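Local structure of putative exonuclease (Eubacterium rectale, 3L0A) at residues Gly46-Glu51 against Cys244-His249; Tyr39-Leu44 against Leu229-Gly234. The protein is a putative, zinc-containing nuclease of the PDDEXK clan that probably acts as a hydrolase, though its substrate is not established. One frame throughout, in Å; residues are numbered along the deposited sequence. Where two conformers were deposited one is given.

Contact 1 (Gly46-Glu51 against Cys244-His249); sequences GRWEDE and CDCCRH. With ZN (zinc ion), chain B.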
ATOM      1  N   GLY A  46     -18.804  17.889  22.668  1.00 34.19           N
ATOM      2  CA  GLY A  46     -18.082  16.910  23.479  1.00 34.63           C
ATOM      3  C   GLY A  46     -18.663  15.505  23.407  1.00 35.06           C
ATOM      4  O   GLY A  46     -18.442  14.701  24.296  1.00 35.07           O
ATOM      5  N   ARG A  47     -19.401  15.197  22.346  1.00 35.80           N
ATOM      6  CA  ARG A  47     -19.997  13.863  22.193  1.00 36.72           C
ATOM      7  C   ARG A  47     -19.190  12.968  21.263  1.00 36.62           C
ATOM      8  O   ARG A  47     -19.515  11.792  21.101  1.00 36.82           O
ATOM      9  CB  ARG A  47     -21.428  13.986  21.690  1.00 36.80           C
ATOM     10  CG  ARG A  47     -22.240  14.918  22.540  1.00 39.04           C
ATOM     11  CD  ARG A  47     -23.711  14.759  22.304  1.00 40.88           C
ATOM     12  NE  ARG A  47     -24.027  15.029  20.914  1.00 43.75           N
ATOM     13  CZ  ARG A  47     -25.260  15.104  20.429  1.00 48.73           C
ATOM     14  NH1 ARG A  47     -26.325  14.945  21.226  1.00 50.27           N
ATOM     15  NH2 ARG A  47     -25.443  15.349  19.132  1.00 50.01           N
ATOM     16  N   TRP A  48     -18.151  13.542  20.654  1.00 36.49           N
ATOM     17  CA  TRP A  48     -17.192  12.808  19.859  1.00 36.43           C
ATOM     18  C   TRP A  48     -15.792  13.342  20.167  1.00 37.65           C
ATOM     19  O   TRP A  48     -15.551  14.534  19.933  1.00 38.13           O
ATOM     20  CB  TRP A  48     -17.499  12.971  18.368  1.00 35.83           C
ATOM     21  CG  TRP A  48     -16.631  12.107  17.555  1.00 33.53           C
ATOM     22  CD1 TRP A  48     -15.534  12.476  16.871  1.00 32.11           C
ATOM     23  CD2 TRP A  48     -16.748  10.696  17.399  1.00 32.85           C
ATOM     24  NE1 TRP A  48     -14.951  11.388  16.276  1.00 30.18           N
ATOM     25  CE2 TRP A  48     -15.689  10.278  16.588  1.00 32.49           C
ATOM     26  CE3 TRP A  48     -17.664   9.743  17.862  1.00 34.07           C
ATOM     27  CZ2 TRP A  48     -15.499   8.941  16.232  1.00 33.28           C
ATOM     28  CZ3 TRP A  48     -17.480   8.413  17.507  1.00 34.63           C
ATOM     29  CH2 TRP A  48     -16.406   8.027  16.696  1.00 34.15           C
ATOM     30  N   GLU A  49     -14.907  12.495  20.726  1.00 38.78           N
ATOM     31  CA  GLU A  49     -13.440  12.770  20.792  1.00 40.14           C
ATOM     32  C   GLU A  49     -12.726  11.773  19.872  1.00 41.41           C
ATOM     33  O   GLU A  49     -13.028  10.586  19.903  1.00 41.43           O
ATOM     34  CB  GLU A  49     -12.877  12.692  22.235  1.00 39.86           C
ATOM     35  N   ASP A  50     -11.802  12.256  19.042  1.00 42.91           N
ATOM     36  CA  ASP A  50     -11.052  11.392  18.126  1.00 44.32           C
ATOM     37  C   ASP A  50     -10.128  10.458  18.897  1.00 44.94           C
ATOM     38  O   ASP A  50      -9.543  10.857  19.925  1.00 45.29           O
ATOM     39  CB  ASP A  50     -10.172  12.224  17.167  1.00 44.65           C
ATOM     40  CG  ASP A  50     -10.986  13.051  16.179  1.00 45.68           C
ATOM     41  OD1 ASP A  50     -11.974  12.466  15.650  1.00 46.83           O
ATOM     42  OD2 ASP A  50     -10.629  14.255  15.942  1.00 42.65           O
ATOM     43  N   GLU A  51      -9.997   9.231  18.384  1.00 45.53           N
ATOM     44  CA  GLU A  51      -8.894   8.328  18.761  1.00 45.43           C
ATOM     45  C   GLU A  51      -7.602   9.046  18.341  1.00 45.15           C
ATOM     46  O   GLU A  51      -7.438   9.363  17.141  1.00 44.39           O
ATOM     47  CB  GLU A  51      -9.019   6.964  18.055  1.00 45.34           C
ATOM     48  N   CYS A 244     -17.056   9.392   7.616  1.00 25.85           N
ATOM     49  CA  CYS A 244     -16.090   9.487   8.700  1.00 24.88           C
ATOM     50  C   CYS A 244     -16.553   8.565   9.833  1.00 24.75           C
ATOM     51  O   CYS A 244     -17.679   8.039   9.827  1.00 25.65           O
ATOM     52  CB  CYS A 244     -15.973  10.952   9.178  1.00 25.21           C
ATOM     53  SG  CYS A 244     -17.493  11.569   9.965  1.00 26.23           S
ATOM     54  N   ASP A 245     -15.689   8.351  10.808  1.00 23.99           N
ATOM     55  CA  ASP A 245     -15.955   7.418  11.893  1.00 23.85           C
ATOM     56  C   ASP A 245     -17.127   7.908  12.768  1.00 23.45           C
ATOM     57  O   ASP A 245     -17.981   7.100  13.203  1.00 22.56           O
ATOM     58  CB  ASP A 245     -14.683   7.184  12.735  1.00 24.35           C
ATOM     59  CG  ASP A 245     -13.651   6.208  12.071  1.00 28.44           C
ATOM     60  OD1 ASP A 245     -14.025   5.278  11.304  1.00 28.79           O
ATOM     61  OD2 ASP A 245     -12.441   6.335  12.393  1.00 32.51           O
ATOM     62  N   CYS A 246     -17.183   9.224  12.998  1.00 23.31           N
ATOM     63  CA  CYS A 246     -18.289   9.855  13.772  1.00 23.46           C
ATOM     64  C   CYS A 246     -19.624   9.573  13.108  1.00 22.70           C
ATOM     65  O   CYS A 246     -20.550   9.094  13.740  1.00 21.71           O
ATOM     66  CB  CYS A 246     -18.095  11.385  13.910  1.00 23.74           C
ATOM     67  SG  CYS A 246     -19.382  12.259  14.815  1.00 26.08           S
ATOM     68  N   CYS A 247     -19.687   9.852  11.810  1.00 21.95           N
ATOM     69  CA  CYS A 247     -20.871   9.531  11.024  1.00 21.49           C
ATOM     70  C   CYS A 247     -21.282   8.069  11.166  1.00 20.61           C
ATOM     71  O   CYS A 247     -22.455   7.764  11.333  1.00 19.43           O
ATOM     72  CB  CYS A 247     -20.655   9.896   9.552  1.00 21.82           C
ATOM     73  SG  CYS A 247     -21.137  11.587   9.143  1.00 23.30           S
ATOM     74  N   ARG A 248     -20.310   7.169  11.125  1.00 19.81           N
ATOM     75  CA  ARG A 248     -20.604   5.745  11.145  1.00 19.33           C
ATOM     76  C   ARG A 248     -21.064   5.273  12.516  1.00 18.95           C
ATOM     77  O   ARG A 248     -21.966   4.443  12.617  1.00 17.76           O
ATOM     78  CB  ARG A 248     -19.397   4.921  10.678  1.00 20.20           C
ATOM     79  CG  ARG A 248     -18.982   5.177   9.207  1.00 21.17           C
ATOM     80  CD  ARG A 248     -18.077   4.107   8.657  1.00 19.75           C
ATOM     81  NE  ARG A 248     -16.692   4.420   8.943  1.00 17.89           N
ATOM     82  CZ  ARG A 248     -15.948   5.247   8.234  1.00 20.90           C
ATOM     83  NH1 ARG A 248     -16.406   5.859   7.158  1.00 23.59           N
ATOM     84  NH2 ARG A 248     -14.715   5.467   8.614  1.00 23.11           N
ATOM     85  N   HIS A 249     -20.424   5.776  13.561  1.00 19.88           N
ATOM     86  CA  HIS A 249     -20.843   5.504  14.944  1.00 20.74           C
ATOM     87  C   HIS A 249     -22.271   5.916  15.207  1.00 19.93           C
ATOM     88  O   HIS A 249     -22.993   5.248  15.916  1.00 19.24           O
ATOM     89  CB  HIS A 249     -19.958   6.257  15.938  1.00 21.61           C
ATOM     90  CG  HIS A 249     -20.311   5.978  17.363  1.00 25.48           C
ATOM     91  ND1 HIS A 249     -19.800   4.900  18.055  1.00 30.02           N
ATOM     92  CD2 HIS A 249     -21.151   6.612  18.217  1.00 30.14           C
ATOM     93  CE1 HIS A 249     -20.284   4.904  19.285  1.00 33.32           C
ATOM     94  NE2 HIS A 249     -21.117   5.925  19.407  1.00 31.85           N
TER
HETATM   95 ZN    ZN B 266     -18.962  12.671   8.667  1.00 51.10          ZN
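The indole of W48 lies flat over C246, one face turned onto the first turn of helix 245-250. The CA of C246 sits 3.7 Å from the centroid of the six-membered ring of W48, only 7° off the ring normal, a CH-pi contact. C246 CB follows over the middle of the indole, and its SG continues over the five-membered ring, 4.2 Å from that centroid, as a sulfur-aromatic contact. The sulfur gets there because it stands anti to the C246 backbone N (chi1 179°), which lays the side chain along the indole. At the far end of the six-membered ring, W48 CZ3 meets CB of H249 at 3.6 Å; the imidazole plane is inclined to the indole at 53°. W48 CZ2 reaches D245 CB at 4.0 Å. A bent hydrogen bond from W48 NE1 to D50 OD1, 3.2 Å long with the acceptor tilted from the ring plane, helps hold the rotation of the indole within its own loop. Replacing W48 with an alanine would probably open a gap over one side of C246 and H249 and leave D50 OD1 without its indole donor. Behind C246, the same turn grips the metal: C244 SG binds zinc at 2.2 Å and C247 SG joins it, with C36 and C241 completing the Cys4 site. C244 SG also caps the helix, accepting from C247 N at 3.3 Å. D245 pairs with R248 in a salt bridge; E201 of the second subunit bonds to D245 and R248, more weakly to H249, and packs on W48. The contact itself is thus held by dispersion and CH-pi contacts, while the polar and metal bonds that shape its two halves are made within each half or to other parts of the assembly.

Contact 2 (Tyr39-Leu44 against Leu229-Gly234); sequences YGMEKL and LRVKNG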
ATOM      1  N   TYR A  39     -19.635  16.098  12.220  1.00 20.93           N
ATOM      2  CA  TYR A  39     -18.397  15.827  12.943  1.00 20.81           C
ATOM      3  C   TYR A  39     -17.918  17.035  13.717  1.00 20.81           C
ATOM      4  O   TYR A  39     -17.499  16.928  14.874  1.00 19.81           O
ATOM      5  CB  TYR A  39     -17.318  15.371  11.967  1.00 21.45           C
ATOM      6  CG  TYR A  39     -15.895  15.328  12.496  1.00 21.79           C
ATOM      7  CD1 TYR A  39     -15.488  14.361  13.396  1.00 24.27           C
ATOM      8  CD2 TYR A  39     -14.956  16.243  12.053  1.00 22.21           C
ATOM      9  CE1 TYR A  39     -14.158  14.306  13.869  1.00 24.23           C
ATOM     10  CE2 TYR A  39     -13.608  16.198  12.498  1.00 24.74           C
ATOM     11  CZ  TYR A  39     -13.223  15.229  13.406  1.00 24.76           C
ATOM     12  OH  TYR A  39     -11.924  15.206  13.856  1.00 27.19           O
ATOM     13  N   GLY A  40     -18.013  18.192  13.078  1.00 20.69           N
ATOM     14  CA  GLY A  40     -17.605  19.424  13.695  1.00 20.77           C
ATOM     15  C   GLY A  40     -18.449  19.843  14.884  1.00 20.89           C
ATOM     16  O   GLY A  40     -17.928  20.469  15.831  1.00 18.73           O
HETATM   17  N   MSE A  41     -19.741  19.529  14.812  1.00 20.90           N
HETATM   18  CA  MSE A  41     -20.699  19.896  15.871  1.00 21.12           C
HETATM   19  C   MSE A  41     -20.619  18.876  17.010  1.00 22.09           C
HETATM   20  O   MSE A  41     -20.645  19.248  18.165  1.00 21.15           O
HETATM   21  CB  MSE A  41     -22.125  19.954  15.315  1.00 21.22           C
HETATM   22  CG  MSE A  41     -22.386  21.147  14.395  1.00 20.26           C
HETATM   23 SE   MSE A  41     -22.271  22.829  15.319  0.75 16.18          SE
HETATM   24  CE  MSE A  41     -24.106  22.835  15.975  1.00 13.71           C
ATOM     25  N   GLU A  42     -20.457  17.590  16.689  1.00 23.32           N
ATOM     26  CA  GLU A  42     -20.228  16.586  17.718  1.00 24.18           C
ATOM     27  C   GLU A  42     -18.912  16.790  18.514  1.00 25.53           C
ATOM     28  O   GLU A  42     -18.873  16.537  19.725  1.00 25.43           O
ATOM     29  CB  GLU A  42     -20.285  15.200  17.092  1.00 24.86           C
ATOM     30  CG  GLU A  42     -21.634  14.908  16.474  1.00 24.66           C
ATOM     31  CD  GLU A  42     -22.743  14.978  17.483  1.00 25.59           C
ATOM     32  OE1 GLU A  42     -22.846  14.052  18.306  1.00 25.75           O
ATOM     33  OE2 GLU A  42     -23.538  15.949  17.452  1.00 26.23           O
ATOM     34  N   LYS A  43     -17.851  17.267  17.862  1.00 27.07           N
ATOM     35  CA  LYS A  43     -16.604  17.631  18.579  1.00 28.34           C
ATOM     36  C   LYS A  43     -16.798  18.794  19.561  1.00 28.74           C
ATOM     37  O   LYS A  43     -16.239  18.772  20.668  1.00 27.93           O
ATOM     38  CB  LYS A  43     -15.457  17.984  17.612  1.00 28.87           C
ATOM     39  CG  LYS A  43     -14.638  16.778  17.145  1.00 32.34           C
ATOM     40  CD  LYS A  43     -13.539  17.179  16.092  1.00 36.25           C
ATOM     41  CE  LYS A  43     -12.145  17.492  16.713  1.00 39.00           C
ATOM     42  NZ  LYS A  43     -11.243  18.334  15.848  1.00 40.21           N
ATOM     43  N   LEU A  44     -17.567  19.801  19.140  1.00 29.41           N
ATOM     44  CA  LEU A  44     -17.886  20.962  19.969  1.00 30.48           C
ATOM     45  C   LEU A  44     -18.700  20.599  21.208  1.00 31.24           C
ATOM     46  O   LEU A  44     -18.326  20.991  22.308  1.00 31.42           O
ATOM     47  CB  LEU A  44     -18.662  21.996  19.147  1.00 30.74           C
ATOM     48  CG  LEU A  44     -17.892  22.725  18.055  1.00 30.66           C
ATOM     49  CD1 LEU A  44     -18.872  23.225  16.990  1.00 30.91           C
ATOM     50  CD2 LEU A  44     -17.065  23.875  18.669  1.00 30.46           C
ATOM     51  N   LEU A 229     -20.981  29.609  10.300  1.00 29.58           N
ATOM     52  CA  LEU A 229     -21.621  30.314  11.420  1.00 30.24           C
ATOM     53  C   LEU A 229     -23.082  29.906  11.641  1.00 30.09           C
ATOM     54  O   LEU A 229     -23.536  29.775  12.787  1.00 29.60           O
ATOM     55  CB  LEU A 229     -21.498  31.837  11.261  1.00 30.91           C
ATOM     56  CG  LEU A 229     -20.103  32.339  11.637  1.00 31.93           C
ATOM     57  CD1 LEU A 229     -19.841  33.738  11.058  1.00 31.95           C
ATOM     58  CD2 LEU A 229     -19.961  32.294  13.168  1.00 32.92           C
ATOM     59  N   ARG A 230     -23.816  29.681  10.559  1.00 30.48           N
ATOM     60  CA  ARG A 230     -25.216  29.239  10.645  0.50 30.56           C
ATOM     61  C   ARG A 230     -25.281  27.906  11.388  1.00 30.75           C
ATOM     62  O   ARG A 230     -26.051  27.735  12.331  1.00 30.60           O
ATOM     63  CB  ARG A 230     -25.852  29.115   9.242  0.50 30.44           C
ATOM     64  CG  ARG A 230     -26.525  30.406   8.709  0.50 31.29           C
ATOM     65  CD  ARG A 230     -26.581  30.490   7.157  0.50 31.10           C
ATOM     66  NE  ARG A 230     -27.378  29.435   6.514  0.50 30.62           N
ATOM     67  CZ  ARG A 230     -27.096  28.914   5.321  0.50 28.67           C
ATOM     68  NH1 ARG A 230     -26.039  29.340   4.639  0.50 27.40           N
ATOM     69  NH2 ARG A 230     -27.863  27.962   4.814  0.50 28.22           N
ATOM     70  N   VAL A 231     -24.437  26.955  10.973  1.00 31.30           N
ATOM     71  CA  VAL A 231     -24.458  25.617  11.587  1.00 31.81           C
ATOM     72  C   VAL A 231     -24.068  25.604  13.105  1.00 32.66           C
ATOM     73  O   VAL A 231     -24.770  25.008  13.929  1.00 32.97           O
ATOM     74  CB  VAL A 231     -23.605  24.602  10.800  1.00 31.79           C
ATOM     75  CG1 VAL A 231     -23.829  23.221  11.355  1.00 30.30           C
ATOM     76  CG2 VAL A 231     -23.945  24.624   9.313  1.00 32.18           C
ATOM     77  N   LYS A 232     -22.970  26.269  13.466  1.00 33.37           N
ATOM     78  CA  LYS A 232     -22.516  26.346  14.863  1.00 33.80           C
ATOM     79  C   LYS A 232     -23.527  27.013  15.787  1.00 33.82           C
ATOM     80  O   LYS A 232     -23.524  26.743  16.978  1.00 33.43           O
ATOM     81  CB  LYS A 232     -21.176  27.091  14.943  1.00 34.11           C
ATOM     82  CG  LYS A 232     -20.565  27.284  16.358  1.00 35.23           C
ATOM     83  CD  LYS A 232     -19.145  27.899  16.230  1.00 36.63           C
ATOM     84  CE  LYS A 232     -18.375  28.090  17.562  1.00 37.30           C
ATOM     85  NZ  LYS A 232     -17.078  28.883  17.366  1.00 37.31           N
ATOM     86  N   ASN A 233     -24.381  27.872  15.242  1.00 34.05           N
ATOM     87  CA  ASN A 233     -25.373  28.589  16.059  1.00 34.66           C
ATOM     88  C   ASN A 233     -26.753  27.933  16.131  1.00 34.62           C
ATOM     89  O   ASN A 233     -27.702  28.555  16.570  1.00 34.58           O
ATOM     90  CB  ASN A 233     -25.530  30.036  15.559  1.00 35.01           C
ATOM     91  CG  ASN A 233     -24.294  30.910  15.846  1.00 36.27           C
ATOM     92  OD1 ASN A 233     -23.126  30.474  15.732  1.00 38.27           O
ATOM     93  ND2 ASN A 233     -24.556  32.164  16.198  1.00 36.08           N
ATOM     94  N   GLY A 234     -26.866  26.683  15.691  1.00 35.35           N
ATOM     95  CA  GLY A 234     -28.124  25.928  15.811  1.00 35.35           C
ATOM     96  C   GLY A 234     -29.240  26.436  14.912  1.00 35.29           C
ATOM     97  O   GLY A 234     -30.426  26.122  15.130  1.00 35.29           O
TER
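The side chain of M41, a selenomethionine in this crystal, projects from helix 37-45 and reaches across to the last turn of helix 211-232. Its CG comes within 4.0 Å of V231 CG1, the two side chains meeting at a slant. From there the chain folds at chi2 (-65°) and chi3 (-85°), which carries the selenium over the backbone: M41 SE lies 3.6 Å from K232 CA, and the CE methyl lies against the carbonyl O of V231. That oxygen already accepts from G234 N at 3.2 Å. The M41 side chain lies about 10 Å from the zinc. One turn on, L44 adds a looser contact, its CD1 4.4 Å from CG of K232. The K232 side chain is fully extended past this leucine, and its NZ makes a weak hydrogen bond to K16 O. F27 of helix 21-28 packs on M41, L44 and V231 alike, tying a third helix into the same apolar patch. On the far helix the chain turns away just after the contact in a Schellman motif, with G234 at C-prime taking positive phi. Here one short helix packs, through its i and i+3 residues, on the Schellman-terminated C-terminal turn of a long one.

How the contacts relate
After two short N-terminal helices the chain enters helix 37-45, which supplies the first half of contact 2, and passes straight into the loop 46-51, the first half of contact 1. It then runs through most of the fold, including the other strands of the mixed sheet, before helix 211-232 returns to close contact 2; helix 245-250 follows and closes contact 1. The loop closed by contact 1 starts inside that of contact 2 and ends beyond it, so the two cross. Their first halves are bound together by a salt bridge from R47 to E42 and a probable hydrogen bond between D50 and Y39. One early helix and its loop therefore join helices 211-232 and 245-250.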